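Local coordinates for protein DTDP-4-dehydrorhamnose reductase, rfbD ortholog (Clostridium acetobutylicum, PDB 1VL0) that probably catalyses the reduction of dTDP-6-deoxy-L-lyxo-4-hexulose to dTDP-L-rhamnose, drawing on a bound nicotinamide dinucleotide, at residues G22-E27 and V198-V203; L16-N21 and N65-C70; W162-G167 and P194-D199. One frame throughout, in Å; residues are numbered along the deposited sequence.

Interaction 1: G22-E27 and V198-V203; sequences GQLGRE and VDLARV. With NAI (1,4-dihydronicotinamide adenine dinucleotide), chain D.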
loop_
_atom_site.group_PDB
_atom_site.type_symbol
_atom_site.label_atom_id
_atom_site.label_comp_id
_atom_site.label_asym_id
_atom_site.label_seq_id
_atom_site.Cartn_x
_atom_site.Cartn_y
_atom_site.Cartn_z
ATOM N N GLY A 22 -5.567 -27.754 10.760
ATOM C CA GLY A 22 -6.251 -27.724 9.451
ATOM C C GLY A 22 -5.499 -28.523 8.402
ATOM O O GLY A 22 -4.420 -29.064 8.672
ATOM N N GLN A 23 -6.034 -28.567 7.181
ATOM C CA GLN A 23 -5.390 -29.328 6.101
ATOM C C GLN A 23 -3.937 -28.938 5.853
ATOM O O GLN A 23 -3.064 -29.787 5.822
ATOM C CB GLN A 23 -6.164 -29.169 4.787
ATOM C CG GLN A 23 -7.535 -29.658 4.864
ATOM C CD GLN A 23 -8.144 -29.819 3.512
ATOM O OE1 GLN A 23 -8.432 -30.941 3.105
ATOM N NE2 GLN A 23 -8.308 -28.711 2.782
ATOM N N LEU A 24 -3.680 -27.652 5.619
ATOM C CA LEU A 24 -2.322 -27.219 5.333
ATOM C C LEU A 24 -1.439 -27.277 6.576
ATOM O O LEU A 24 -0.285 -27.691 6.502
ATOM C CB LEU A 24 -2.328 -25.820 4.773
ATOM C CG LEU A 24 -0.956 -25.249 4.436
ATOM C CD1 LEU A 24 -0.296 -26.110 3.344
ATOM C CD2 LEU A 24 -1.123 -23.793 3.995
ATOM N N GLY A 25 -1.986 -26.874 7.717
ATOM C CA GLY A 25 -1.236 -26.887 8.962
ATOM C C GLY A 25 -0.645 -28.266 9.231
ATOM O O GLY A 25 0.523 -28.394 9.552
ATOM N N ARG A 26 -1.457 -29.299 9.045
ATOM C CA ARG A 26 -0.998 -30.690 9.180
ATOM C C ARG A 26 0.082 -31.068 8.177
ATOM O O ARG A 26 1.040 -31.729 8.534
ATOM C CB ARG A 26 -2.157 -31.667 9.048
ATOM C CG ARG A 26 -3.061 -31.674 10.235
ATOM C CD ARG A 26 -4.290 -32.512 10.032
ATOM N NE ARG A 26 -5.080 -32.625 11.238
ATOM C CZ ARG A 26 -5.494 -33.754 11.780
ATOM N NH1 ARG A 26 -5.197 -34.916 11.234
ATOM N NH2 ARG A 26 -6.192 -33.728 12.905
ATOM N N GLU A 27 -0.066 -30.650 6.924
ATOM C CA GLU A 27 0.916 -30.988 5.937
ATOM C C GLU A 27 2.269 -30.320 6.193
ATOM O O GLU A 27 3.330 -30.940 6.012
ATOM C CB GLU A 27 0.395 -30.735 4.553
ATOM C CG GLU A 27 1.340 -31.171 3.431
ATOM C CD GLU A 27 1.701 -32.671 3.385
ATOM O OE1 GLU A 27 0.950 -33.565 3.895
ATOM O OE2 GLU A 27 2.765 -32.992 2.804
ATOM N N VAL A 198 0.199 -30.899 -0.326
ATOM C CA VAL A 198 1.587 -31.341 -0.415
ATOM C C VAL A 198 2.356 -30.330 -1.231
ATOM O O VAL A 198 3.459 -29.970 -0.880
ATOM C CB VAL A 198 1.696 -32.733 -1.104
ATOM C CG1 VAL A 198 3.170 -33.090 -1.446
ATOM C CG2 VAL A 198 1.046 -33.793 -0.206
ATOM N N ASP A 199 1.782 -29.932 -2.373
ATOM C CA ASP A 199 2.439 -28.958 -3.264
ATOM C C ASP A 199 2.468 -27.543 -2.658
ATOM O O ASP A 199 3.421 -26.816 -2.857
ATOM C CB ASP A 199 1.681 -28.900 -4.594
ATOM C CG ASP A 199 1.768 -30.203 -5.336
ATOM O OD1 ASP A 199 0.948 -31.088 -4.993
ATOM O OD2 ASP A 199 2.672 -30.432 -6.205
ATOM N N LEU A 200 1.375 -27.161 -1.980
ATOM C CA LEU A 200 1.271 -25.869 -1.355
ATOM C C LEU A 200 2.311 -25.740 -0.259
ATOM O O LEU A 200 3.007 -24.750 -0.167
ATOM C CB LEU A 200 -0.148 -25.638 -0.800
ATOM C CG LEU A 200 -0.349 -24.287 -0.054
ATOM C CD1 LEU A 200 0.031 -23.049 -0.885
ATOM C CD2 LEU A 200 -1.805 -24.245 0.408
ATOM N N ALA A 201 2.430 -26.774 0.548
ATOM C CA ALA A 201 3.382 -26.763 1.654
ATOM C C ALA A 201 4.847 -26.715 1.209
ATOM O O ALA A 201 5.674 -26.083 1.839
ATOM C CB ALA A 201 3.135 -27.976 2.517
ATOM N N ARG A 202 5.170 -27.417 0.135
ATOM C CA ARG A 202 6.487 -27.366 -0.451
ATOM C C ARG A 202 6.797 -25.962 -0.896
ATOM O O ARG A 202 7.903 -25.478 -0.747
ATOM C CB ARG A 202 6.593 -28.312 -1.661
ATOM C CG ARG A 202 6.767 -29.757 -1.328
ATOM C CD ARG A 202 6.723 -30.643 -2.549
ATOM N NE ARG A 202 6.720 -32.092 -2.245
ATOM C CZ ARG A 202 6.503 -33.051 -3.169
ATOM N NH1 ARG A 202 6.269 -32.739 -4.454
ATOM N NH2 ARG A 202 6.521 -34.318 -2.816
ATOM N N VAL A 203 5.833 -25.300 -1.526
ATOM C CA VAL A 203 6.059 -23.941 -1.979
ATOM C C VAL A 203 6.260 -22.974 -0.793
ATOM O O VAL A 203 7.214 -22.184 -0.773
ATOM C CB VAL A 203 4.910 -23.466 -2.876
ATOM C CG1 VAL A 203 4.923 -21.947 -3.002
ATOM C CG2 VAL A 203 5.072 -24.131 -4.269
HETATM P PA NAI D . -8.870 -25.684 7.445
HETATM O O1A NAI D . -10.291 -25.195 7.487
HETATM O O2A NAI D . -8.732 -27.147 7.104
HETATM O O5B NAI D . -8.196 -25.250 8.836
HETATM C C5B NAI D . -8.314 -23.897 9.228
HETATM C C4B NAI D . -8.028 -23.734 10.715
HETATM O O4B NAI D . -8.509 -22.467 11.159
HETATM C C3B NAI D . -8.720 -24.738 11.635
HETATM O O3B NAI D . -7.769 -25.588 12.247
HETATM C C2B NAI D . -9.432 -23.825 12.644
HETATM O O2B NAI D . -9.627 -24.382 13.938
HETATM C C1B NAI D . -8.515 -22.601 12.567
HETATM N N9A NAI D . -8.914 -21.376 13.286
HETATM C C8A NAI D . -10.153 -20.802 13.240
HETATM N N7A NAI D . -10.148 -19.720 14.044
HETATM C C5A NAI D . -8.937 -19.586 14.632
HETATM C C6A NAI D . -8.434 -18.648 15.536
HETATM N N6A NAI D . -9.193 -17.665 15.997
HETATM N N1A NAI D . -7.132 -18.760 15.967
HETATM C C2A NAI D . -6.327 -19.799 15.489
HETATM N N3A NAI D . -6.826 -20.740 14.624
HETATM C C4A NAI D . -8.125 -20.636 14.173
HETATM O O3 NAI D . -8.054 -24.743 6.434
HETATM P PN NAI D . -7.285 -25.190 5.081
HETATM O O1N NAI D . -5.913 -25.642 5.383
HETATM O O2N NAI D . -8.251 -25.902 4.215
HETATM O O5D NAI D . -6.988 -23.709 4.499
HETATM C C5D NAI D . -5.695 -23.151 4.685
HETATM C C4D NAI D . -5.645 -21.785 4.051
HETATM O O4D NAI D . -5.949 -21.847 2.641
HETATM C C3D NAI D . -6.631 -20.808 4.689
HETATM O O3D NAI D . -5.872 -19.664 4.963
HETATM C C2D NAI D . -7.700 -20.553 3.628
HETATM O O2D NAI D . -8.310 -19.267 3.601
HETATM C C1D NAI D . -6.887 -20.808 2.353
HETATM N N1N NAI D . -7.694 -21.253 1.219
HETATM C C2N NAI D . -8.215 -22.527 1.231
HETATM C C3N NAI D . -8.960 -22.942 0.128
HETATM C C7N NAI D . -9.832 -24.157 0.224
HETATM O O7N NAI D . -10.310 -24.703 -0.976
HETATM N N7N NAI D . -10.132 -24.688 1.416
HETATM C C4N NAI D . -9.154 -22.072 -0.954
HETATM C C5N NAI D . -8.621 -20.783 -0.951
HETATM C C6N NAI D . -7.888 -20.404 0.169
#
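Leu24 and Glu27, one turn apart on helix 23-32, pack against Val198, Leu200 and Ala201 on helix 197-210; no hydrogen bond joins the two segments. The short helical segments pass 9.2 Å apart at their closest, their axes crossing at -63°. Leu24 can be followed outward. Its CB lies 3.6 Å from O1N of the dinucleotide. With CG anti to the backbone N (chi1 180°), the branch leaves the phosphate and heads for the second helix. There CD2 meets CD2 of Leu200 at 3.7 Å, the two leucines crossing at about a right angle. CD1 presses on the same leucine and also reaches CB of Ala201 at 4.0 Å, while CD2 is backed by SG of Cys70.

The helix start belongs to the TGxxGxxG motif of extended short-chain dehydrogenases, residues 18-25 here, a loop that embraces the cofactor pyrophosphate. Gly22 is the N-cap, and its side-chain-free CA lets O5B come close. Gln23 N donates to O2A of the cofactor over 3.0 Å. The N-H of Leu24 points almost straight at the cofactor's O1N and donates to it. NE2 of Gln23 reaches O2N at 3.2 Å and binds the carbonyl oxygen of Leu163 as well. Both phosphates are thus gripped at the N-terminal end of a helix, whose dipole would favour their negative charge.

At Glu27 the first torsion (chi1 -176°) brings CG to CB of Ala201 at 3.8 Å, and a bend at chi2 turns the carboxylate across Val198. OE2 there touches CG2 of Val198 at 3.6 Å, a van der Waals contact, not a hydrogen bond; its polar partner is NE2 of Gln31, which also donates to the carbonyl oxygen of Val198.

Interaction 2: L16-N21 and N65-C70; sequences LITGAN and NVVINC. With NAI (1,4-dihydronicotinamide adenine dinucleotide), chain D.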
loop_
_atom_site.group_PDB
_atom_site.type_symbol
_atom_site.label_atom_id
_atom_site.label_comp_id
_atom_site.label_asym_id
_atom_site.label_seq_id
_atom_site.Cartn_x
_atom_site.Cartn_y
_atom_site.Cartn_z
ATOM N N LEU A 16 6.231 -20.831 14.265
ATOM C CA LEU A 16 4.874 -20.895 14.764
ATOM C C LEU A 16 3.930 -21.142 13.626
ATOM O O LEU A 16 3.968 -20.420 12.601
ATOM C CB LEU A 16 4.506 -19.591 15.459
ATOM C CG LEU A 16 3.049 -19.390 15.862
ATOM C CD1 LEU A 16 2.604 -20.393 16.948
ATOM C CD2 LEU A 16 2.856 -17.963 16.373
ATOM N N ILE A 17 3.068 -22.148 13.788
ATOM C CA ILE A 17 1.997 -22.401 12.841
ATOM C C ILE A 17 0.686 -22.151 13.528
ATOM O O ILE A 17 0.418 -22.754 14.575
ATOM C CB ILE A 17 2.038 -23.853 12.304
ATOM C CG1 ILE A 17 3.389 -24.146 11.673
ATOM C CG2 ILE A 17 0.895 -24.087 11.260
ATOM C CD1 ILE A 17 3.625 -25.646 11.458
ATOM N N THR A 18 -0.126 -21.262 12.961
ATOM C CA THR A 18 -1.489 -21.059 13.450
ATOM C C THR A 18 -2.458 -21.784 12.558
ATOM O O THR A 18 -2.242 -21.866 11.308
ATOM C CB THR A 18 -1.860 -19.554 13.614
ATOM O OG1 THR A 18 -1.625 -18.847 12.422
ATOM C CG2 THR A 18 -0.940 -18.891 14.545
ATOM N N GLY A 19 -3.539 -22.293 13.160
ATOM C CA GLY A 19 -4.521 -23.133 12.433
ATOM C C GLY A 19 -3.879 -24.446 12.027
ATOM O O GLY A 19 -4.113 -24.990 10.947
ATOM N N ALA A 20 -3.042 -24.947 12.926
ATOM C CA ALA A 20 -2.107 -26.045 12.656
ATOM C C ALA A 20 -2.782 -27.428 12.515
ATOM O O ALA A 20 -2.206 -28.355 11.917
ATOM C CB ALA A 20 -1.073 -26.108 13.763
ATOM N N ASN A 21 -3.999 -27.544 13.034
ATOM C CA ASN A 21 -4.797 -28.745 12.865
ATOM C C ASN A 21 -5.537 -28.835 11.515
ATOM O O ASN A 21 -6.087 -29.894 11.180
ATOM C CB ASN A 21 -5.817 -28.881 14.022
ATOM C CG ASN A 21 -6.446 -30.254 14.069
ATOM O OD1 ASN A 21 -5.762 -31.274 14.122
ATOM N ND2 ASN A 21 -7.756 -30.287 13.982
ATOM N N ASN A 65 10.712 -17.194 14.763
ATOM C CA ASN A 65 11.396 -16.544 13.641
ATOM C C ASN A 65 10.449 -16.350 12.442
ATOM O O ASN A 65 10.682 -15.502 11.587
ATOM C CB ASN A 65 12.568 -17.402 13.197
ATOM C CG ASN A 65 13.555 -17.574 14.271
ATOM O OD1 ASN A 65 13.633 -18.622 14.914
ATOM N ND2 ASN A 65 14.233 -16.492 14.573
ATOM N N VAL A 66 9.422 -17.196 12.378
ATOM C CA VAL A 66 8.443 -17.211 11.261
ATOM C C VAL A 66 7.144 -17.608 11.871
ATOM O O VAL A 66 7.121 -18.471 12.770
ATOM C CB VAL A 66 8.714 -18.289 10.194
ATOM C CG1 VAL A 66 7.803 -18.036 8.944
ATOM C CG2 VAL A 66 10.174 -18.348 9.822
ATOM N N VAL A 67 6.067 -16.958 11.423
ATOM C CA VAL A 67 4.734 -17.423 11.679
ATOM C C VAL A 67 4.148 -17.764 10.328
ATOM O O VAL A 67 4.251 -16.991 9.367
ATOM C CB VAL A 67 3.843 -16.394 12.475
ATOM C CG1 VAL A 67 3.748 -15.045 11.790
ATOM C CG2 VAL A 67 2.399 -16.946 12.717
ATOM N N ILE A 68 3.550 -18.948 10.250
ATOM C CA ILE A 68 2.753 -19.357 9.123
ATOM C C ILE A 68 1.303 -19.402 9.541
ATOM O O ILE A 68 0.904 -20.207 10.367
ATOM C CB ILE A 68 3.180 -20.731 8.578
ATOM C CG1 ILE A 68 4.659 -20.711 8.236
ATOM C CG2 ILE A 68 2.465 -21.072 7.299
ATOM C CD1 ILE A 68 5.260 -22.061 7.884
ATOM N N ASN A 69 0.490 -18.556 8.918
ATOM C CA ASN A 69 -0.897 -18.494 9.322
ATOM C C ASN A 69 -1.799 -19.311 8.408
ATOM O O ASN A 69 -2.086 -18.897 7.266
ATOM C CB ASN A 69 -1.403 -17.071 9.356
ATOM C CG ASN A 69 -2.819 -17.003 9.807
ATOM O OD1 ASN A 69 -3.240 -17.816 10.630
ATOM N ND2 ASN A 69 -3.552 -16.035 9.322
ATOM N N CYS A 70 -2.259 -20.456 8.927
ATOM C CA CYS A 70 -3.160 -21.357 8.202
ATOM C C CYS A 70 -4.581 -21.279 8.727
ATOM O O CYS A 70 -5.450 -21.983 8.247
ATOM C CB CYS A 70 -2.663 -22.801 8.301
ATOM S SG CYS A 70 -0.966 -22.992 7.710
HETATM P PA NAI D . -8.870 -25.684 7.445
HETATM O O1A NAI D . -10.291 -25.195 7.487
HETATM O O2A NAI D . -8.732 -27.147 7.104
HETATM O O5B NAI D . -8.196 -25.250 8.836
HETATM C C5B NAI D . -8.314 -23.897 9.228
HETATM C C4B NAI D . -8.028 -23.734 10.715
HETATM O O4B NAI D . -8.509 -22.467 11.159
HETATM C C3B NAI D . -8.720 -24.738 11.635
HETATM O O3B NAI D . -7.769 -25.588 12.247
HETATM C C2B NAI D . -9.432 -23.825 12.644
HETATM O O2B NAI D . -9.627 -24.382 13.938
HETATM C C1B NAI D . -8.515 -22.601 12.567
HETATM N N9A NAI D . -8.914 -21.376 13.286
HETATM C C8A NAI D . -10.153 -20.802 13.240
HETATM N N7A NAI D . -10.148 -19.720 14.044
HETATM C C5A NAI D . -8.937 -19.586 14.632
HETATM C C6A NAI D . -8.434 -18.648 15.536
HETATM N N6A NAI D . -9.193 -17.665 15.997
HETATM N N1A NAI D . -7.132 -18.760 15.967
HETATM C C2A NAI D . -6.327 -19.799 15.489
HETATM N N3A NAI D . -6.826 -20.740 14.624
HETATM C C4A NAI D . -8.125 -20.636 14.173
HETATM O O3 NAI D . -8.054 -24.743 6.434
HETATM P PN NAI D . -7.285 -25.190 5.081
HETATM O O1N NAI D . -5.913 -25.642 5.383
HETATM O O2N NAI D . -8.251 -25.902 4.215
HETATM O O5D NAI D . -6.988 -23.709 4.499
HETATM C C5D NAI D . -5.695 -23.151 4.685
HETATM C C4D NAI D . -5.645 -21.785 4.051
HETATM O O4D NAI D . -5.949 -21.847 2.641
HETATM C C3D NAI D . -6.631 -20.808 4.689
HETATM O O3D NAI D . -5.872 -19.664 4.963
HETATM C C2D NAI D . -7.700 -20.553 3.628
HETATM O O2D NAI D . -8.310 -19.267 3.601
HETATM C C1D NAI D . -6.887 -20.808 2.353
HETATM N N1N NAI D . -7.694 -21.253 1.219
HETATM C C2N NAI D . -8.215 -22.527 1.231
HETATM C C3N NAI D . -8.960 -22.942 0.128
HETATM C C7N NAI D . -9.832 -24.157 0.224
HETATM O O7N NAI D . -10.310 -24.703 -0.976
HETATM N N7N NAI D . -10.132 -24.688 1.416
HETATM C C4N NAI D . -9.154 -22.072 -0.954
HETATM C C5N NAI D . -8.621 -20.783 -0.951
HETATM C C6N NAI D . -7.888 -20.404 0.169
#
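Leu16 and Thr18 exchange backbone hydrogen bonds with Val66, Ile68 and Cys70, which join strands 13-18 and 66-69 in parallel. Leu16 uses both its polar backbone atoms here: N donates to Val66 O at 2.9 Å, and O accepts from Ile68 N at 2.8 Å. Thr18 does the same, taking Ile68 O through its N at 3.0 Å and giving its O to Cys70 N at 2.8 Å, a bond bent to 146° at the hydrogen. Ile17 turns its carbonyl the other way, to Thr42 on strand 37-42.

One side-chain bond is buried beside them. The hydroxyl of Thr18 stands between backbone N and carbonyl carbon (chi1 54°), and from there OG1 donates to Asn69 OD1 at 2.6 Å, tilted 25° from the amide's carbonyl plane. OD1 takes a second bond from Ala71 N, while ND2 gives one to Gln110 OE1, so the whole amide is held.

Leu16 and Val67 run side by side on this face, CD2 to CG2 3.8 Å. On the other, Ile17 CG2 rests near Cys70 SG, under helix 23-32. Cys70 O approaches C5B of the cofactor at 3.6 Å, and Gly19 has positive phi. The two strands are neighbours in the parallel sheet, and strand 13-18 runs into the glycine-rich turn and helix 23-32 at the cofactor, as in the Rossmann fold of extended short-chain dehydrogenases.

Interaction 3: W162-G167 and P194-D199; sequences WLYGDG and PTSTVD. With NAI (1,4-dihydronicotinamide adenine dinucleotide), chain D.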
loop_
_atom_site.group_PDB
_atom_site.type_symbol
_atom_site.label_atom_id
_atom_site.label_comp_id
_atom_site.label_asym_id
_atom_site.label_seq_id
_atom_site.Cartn_x
_atom_site.Cartn_y
_atom_site.Cartn_z
ATOM N N TRP A 162 -9.094 -24.412 -4.238
ATOM C CA TRP A 162 -9.579 -25.781 -4.493
ATOM C C TRP A 162 -8.692 -26.753 -3.741
ATOM O O TRP A 162 -8.175 -27.725 -4.297
ATOM C CB TRP A 162 -9.548 -26.076 -5.978
ATOM C CG TRP A 162 -10.516 -25.311 -6.789
ATOM C CD1 TRP A 162 -11.029 -24.051 -6.543
ATOM C CD2 TRP A 162 -11.075 -25.721 -8.039
ATOM N NE1 TRP A 162 -11.873 -23.674 -7.564
ATOM C CE2 TRP A 162 -11.945 -24.689 -8.477
ATOM C CE3 TRP A 162 -10.985 -26.883 -8.801
ATOM C CZ2 TRP A 162 -12.690 -24.789 -9.643
ATOM C CZ3 TRP A 162 -11.691 -26.967 -9.938
ATOM C CH2 TRP A 162 -12.549 -25.930 -10.361
ATOM N N LEU A 163 -8.528 -26.502 -2.458
ATOM C CA LEU A 163 -7.481 -27.167 -1.696
ATOM C C LEU A 163 -7.943 -28.452 -0.987
ATOM O O LEU A 163 -8.970 -28.474 -0.295
ATOM C CB LEU A 163 -6.935 -26.202 -0.640
ATOM C CG LEU A 163 -5.711 -26.654 0.115
ATOM C CD1 LEU A 163 -4.515 -26.724 -0.792
ATOM C CD2 LEU A 163 -5.462 -25.725 1.308
ATOM N N TYR A 164 -7.157 -29.519 -1.125
ATOM C CA TYR A 164 -7.496 -30.786 -0.488
ATOM C C TYR A 164 -6.284 -31.320 0.240
ATOM O O TYR A 164 -5.146 -31.099 -0.136
ATOM C CB TYR A 164 -8.068 -31.832 -1.496
ATOM C CG TYR A 164 -7.101 -32.186 -2.621
ATOM C CD1 TYR A 164 -6.159 -33.167 -2.449
ATOM C CD2 TYR A 164 -7.144 -31.529 -3.822
ATOM C CE1 TYR A 164 -5.275 -33.486 -3.447
ATOM C CE2 TYR A 164 -6.273 -31.830 -4.817
ATOM C CZ TYR A 164 -5.364 -32.836 -4.639
ATOM O OH TYR A 164 -4.447 -33.112 -5.602
ATOM N N GLY A 165 -6.567 -32.046 1.297
ATOM C CA GLY A 165 -5.534 -32.667 2.128
ATOM C C GLY A 165 -6.191 -33.366 3.309
ATOM O O GLY A 165 -7.294 -33.920 3.196
ATOM N N ASP A 166 -5.501 -33.323 4.439
ATOM C CA ASP A 166 -5.887 -34.011 5.640
ATOM C C ASP A 166 -7.012 -33.238 6.409
ATOM O O ASP A 166 -6.792 -32.583 7.433
ATOM C CB ASP A 166 -4.649 -34.224 6.501
ATOM C CG ASP A 166 -4.887 -35.213 7.649
ATOM O OD1 ASP A 166 -6.004 -35.761 7.749
ATOM O OD2 ASP A 166 -3.978 -35.522 8.446
ATOM N N GLY A 167 -8.226 -33.320 5.872
ATOM C CA GLY A 167 -9.374 -32.658 6.465
ATOM C C GLY A 167 -10.517 -32.815 5.494
ATOM O O GLY A 167 -10.392 -33.558 4.499
ATOM N N PRO A 194 -7.514 -27.940 -9.027
ATOM C CA PRO A 194 -7.420 -28.673 -7.746
ATOM C C PRO A 194 -6.013 -28.607 -7.235
ATOM O O PRO A 194 -5.091 -28.750 -8.050
ATOM C CB PRO A 194 -7.763 -30.107 -8.150
ATOM C CG PRO A 194 -8.621 -29.945 -9.439
ATOM C CD PRO A 194 -7.994 -28.806 -10.136
ATOM N N THR A 195 -5.830 -28.376 -5.911
ATOM C CA THR A 195 -4.526 -28.191 -5.345
ATOM C C THR A 195 -4.361 -28.999 -4.108
ATOM O O THR A 195 -5.230 -28.988 -3.241
ATOM C CB THR A 195 -4.272 -26.685 -5.046
ATOM O OG1 THR A 195 -4.325 -25.972 -6.288
ATOM C CG2 THR A 195 -2.849 -26.433 -4.502
ATOM N N SER A 196 -3.277 -29.771 -4.090
ATOM C CA SER A 196 -2.962 -30.643 -2.940
ATOM C C SER A 196 -2.200 -29.819 -1.949
ATOM O O SER A 196 -1.385 -29.030 -2.347
ATOM C CB SER A 196 -2.072 -31.851 -3.370
ATOM O OG SER A 196 -1.723 -32.648 -2.220
ATOM N N THR A 197 -2.380 -30.062 -0.649
ATOM C CA THR A 197 -1.562 -29.397 0.369
ATOM C C THR A 197 -0.099 -29.775 0.290
ATOM O O THR A 197 0.776 -29.089 0.826
ATOM C CB THR A 197 -2.052 -29.723 1.797
ATOM O OG1 THR A 197 -2.230 -31.152 1.956
ATOM C CG2 THR A 197 -3.407 -29.112 2.044
ATOM N N VAL A 198 0.199 -30.899 -0.326
ATOM C CA VAL A 198 1.587 -31.341 -0.415
ATOM C C VAL A 198 2.356 -30.330 -1.231
ATOM O O VAL A 198 3.459 -29.970 -0.880
ATOM C CB VAL A 198 1.696 -32.733 -1.104
ATOM C CG1 VAL A 198 3.170 -33.090 -1.446
ATOM C CG2 VAL A 198 1.046 -33.793 -0.206
ATOM N N ASP A 199 1.782 -29.932 -2.373
ATOM C CA ASP A 199 2.439 -28.958 -3.264
ATOM C C ASP A 199 2.468 -27.543 -2.658
ATOM O O ASP A 199 3.421 -26.816 -2.857
ATOM C CB ASP A 199 1.681 -28.900 -4.594
ATOM C CG ASP A 199 1.768 -30.203 -5.336
ATOM O OD1 ASP A 199 0.948 -31.088 -4.993
ATOM O OD2 ASP A 199 2.672 -30.432 -6.205
HETATM P PA NAI D . -8.870 -25.684 7.445
HETATM O O1A NAI D . -10.291 -25.195 7.487
HETATM O O2A NAI D . -8.732 -27.147 7.104
HETATM O O5B NAI D . -8.196 -25.250 8.836
HETATM C C5B NAI D . -8.314 -23.897 9.228
HETATM C C4B NAI D . -8.028 -23.734 10.715
HETATM O O4B NAI D . -8.509 -22.467 11.159
HETATM C C3B NAI D . -8.720 -24.738 11.635
HETATM O O3B NAI D . -7.769 -25.588 12.247
HETATM C C2B NAI D . -9.432 -23.825 12.644
HETATM O O2B NAI D . -9.627 -24.382 13.938
HETATM C C1B NAI D . -8.515 -22.601 12.567
HETATM N N9A NAI D . -8.914 -21.376 13.286
HETATM C C8A NAI D . -10.153 -20.802 13.240
HETATM N N7A NAI D . -10.148 -19.720 14.044
HETATM C C5A NAI D . -8.937 -19.586 14.632
HETATM C C6A NAI D . -8.434 -18.648 15.536
HETATM N N6A NAI D . -9.193 -17.665 15.997
HETATM N N1A NAI D . -7.132 -18.760 15.967
HETATM C C2A NAI D . -6.327 -19.799 15.489
HETATM N N3A NAI D . -6.826 -20.740 14.624
HETATM C C4A NAI D . -8.125 -20.636 14.173
HETATM O O3 NAI D . -8.054 -24.743 6.434
HETATM P PN NAI D . -7.285 -25.190 5.081
HETATM O O1N NAI D . -5.913 -25.642 5.383
HETATM O O2N NAI D . -8.251 -25.902 4.215
HETATM O O5D NAI D . -6.988 -23.709 4.499
HETATM C C5D NAI D . -5.695 -23.151 4.685
HETATM C C4D NAI D . -5.645 -21.785 4.051
HETATM O O4D NAI D . -5.949 -21.847 2.641
HETATM C C3D NAI D . -6.631 -20.808 4.689
HETATM O O3D NAI D . -5.872 -19.664 4.963
HETATM C C2D NAI D . -7.700 -20.553 3.628
HETATM O O2D NAI D . -8.310 -19.267 3.601
HETATM C C1D NAI D . -6.887 -20.808 2.353
HETATM N N1N NAI D . -7.694 -21.253 1.219
HETATM C C2N NAI D . -8.215 -22.527 1.231
HETATM C C3N NAI D . -8.960 -22.942 0.128
HETATM C C7N NAI D . -9.832 -24.157 0.224
HETATM O O7N NAI D . -10.310 -24.703 -0.976
HETATM N N7N NAI D . -10.132 -24.688 1.416
HETATM C C4N NAI D . -9.154 -22.072 -0.954
HETATM C C5N NAI D . -8.621 -20.783 -0.951
HETATM C C6N NAI D . -7.888 -20.404 0.169
HETATM O O HOH W 1 -4.513 -31.689 -7.607
HETATM O O HOH W 2 -2.721 -33.352 0.314
HETATM O O HOH W 3 -3.045 -31.962 4.423
#
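Pro194 opens the second segment alongside the indole of Trp162, its ring CD 3.8 Å from CE3, and its CB lies at the edge of the Tyr164 ring. The carbonyl oxygen of Pro194 accepts a weak bond from a water that also binds Tyr164 OH, tying the phenol to the backbone.

Thr195 follows as the centre of the parallel pairing. Its N donates to Trp162 O at 2.9 Å, from well above the carbonyl plane, whereas its own O receives Tyr164 N at 2.9 Å nearly head-on. That oxygen also sits over one face of the Tyr164 ring. Thr195 OG1 accepts from Cys220 N and is also bonded to the carbonyl oxygen of Thr193.

Ser196 lies beneath the same ring face: its CA forms a CH-pi contact 3.8 Å from the Tyr164 centroid, 19° off the normal. With chi1 60°, Tyr164 folds its ring back over these residues. Ser196 is also the N-cap of helix 197-210, OG accepting from Val198 N at 3.2 Å.

Thr197 N closes the pairing on Tyr164 O at 3.0 Å, and its CG2 meets CD1 of Leu163 at 3.9 Å. OG1 holds two waters, one shared with Ser196 OG, the other with Asp166 N.

Leu163 N, on the opposite side of its strand from this pairing, donates to the carboxamide O7N of the cofactor at 2.9 Å. Three backbone bonds hold the end of strand 155-164 in register, with the Tyr164 ring packed over Thr195 and Ser196, consistent with a well-defined position for Leu163, whose N-H donates to the carboxamide oxygen of the nicotinamide.

All three contacts are buried, and each touches the same cofactor. Interactions 2 and 3 are parallel strand pairings of one sheet, about 17 Å apart between centres, the first toward the adenosine half of the dinucleotide and the second at the nicotinamide. Interaction 1 lies between them as helix packing, almost wholly apolar across the segments, with the backbone N-H groups of Gln23 and Leu24 and the amide of Gln23 turned to the pyrophosphate. It continues strand 13-18 of interaction 2 through the glycine-rich turn, and shares helix 197-210 with interaction 3. Gln23 and Arg26 reach 162-167, the latter by a salt bridge to Asp166. Waters enter the bonding in interaction 3, one of them at the exposed Asp166.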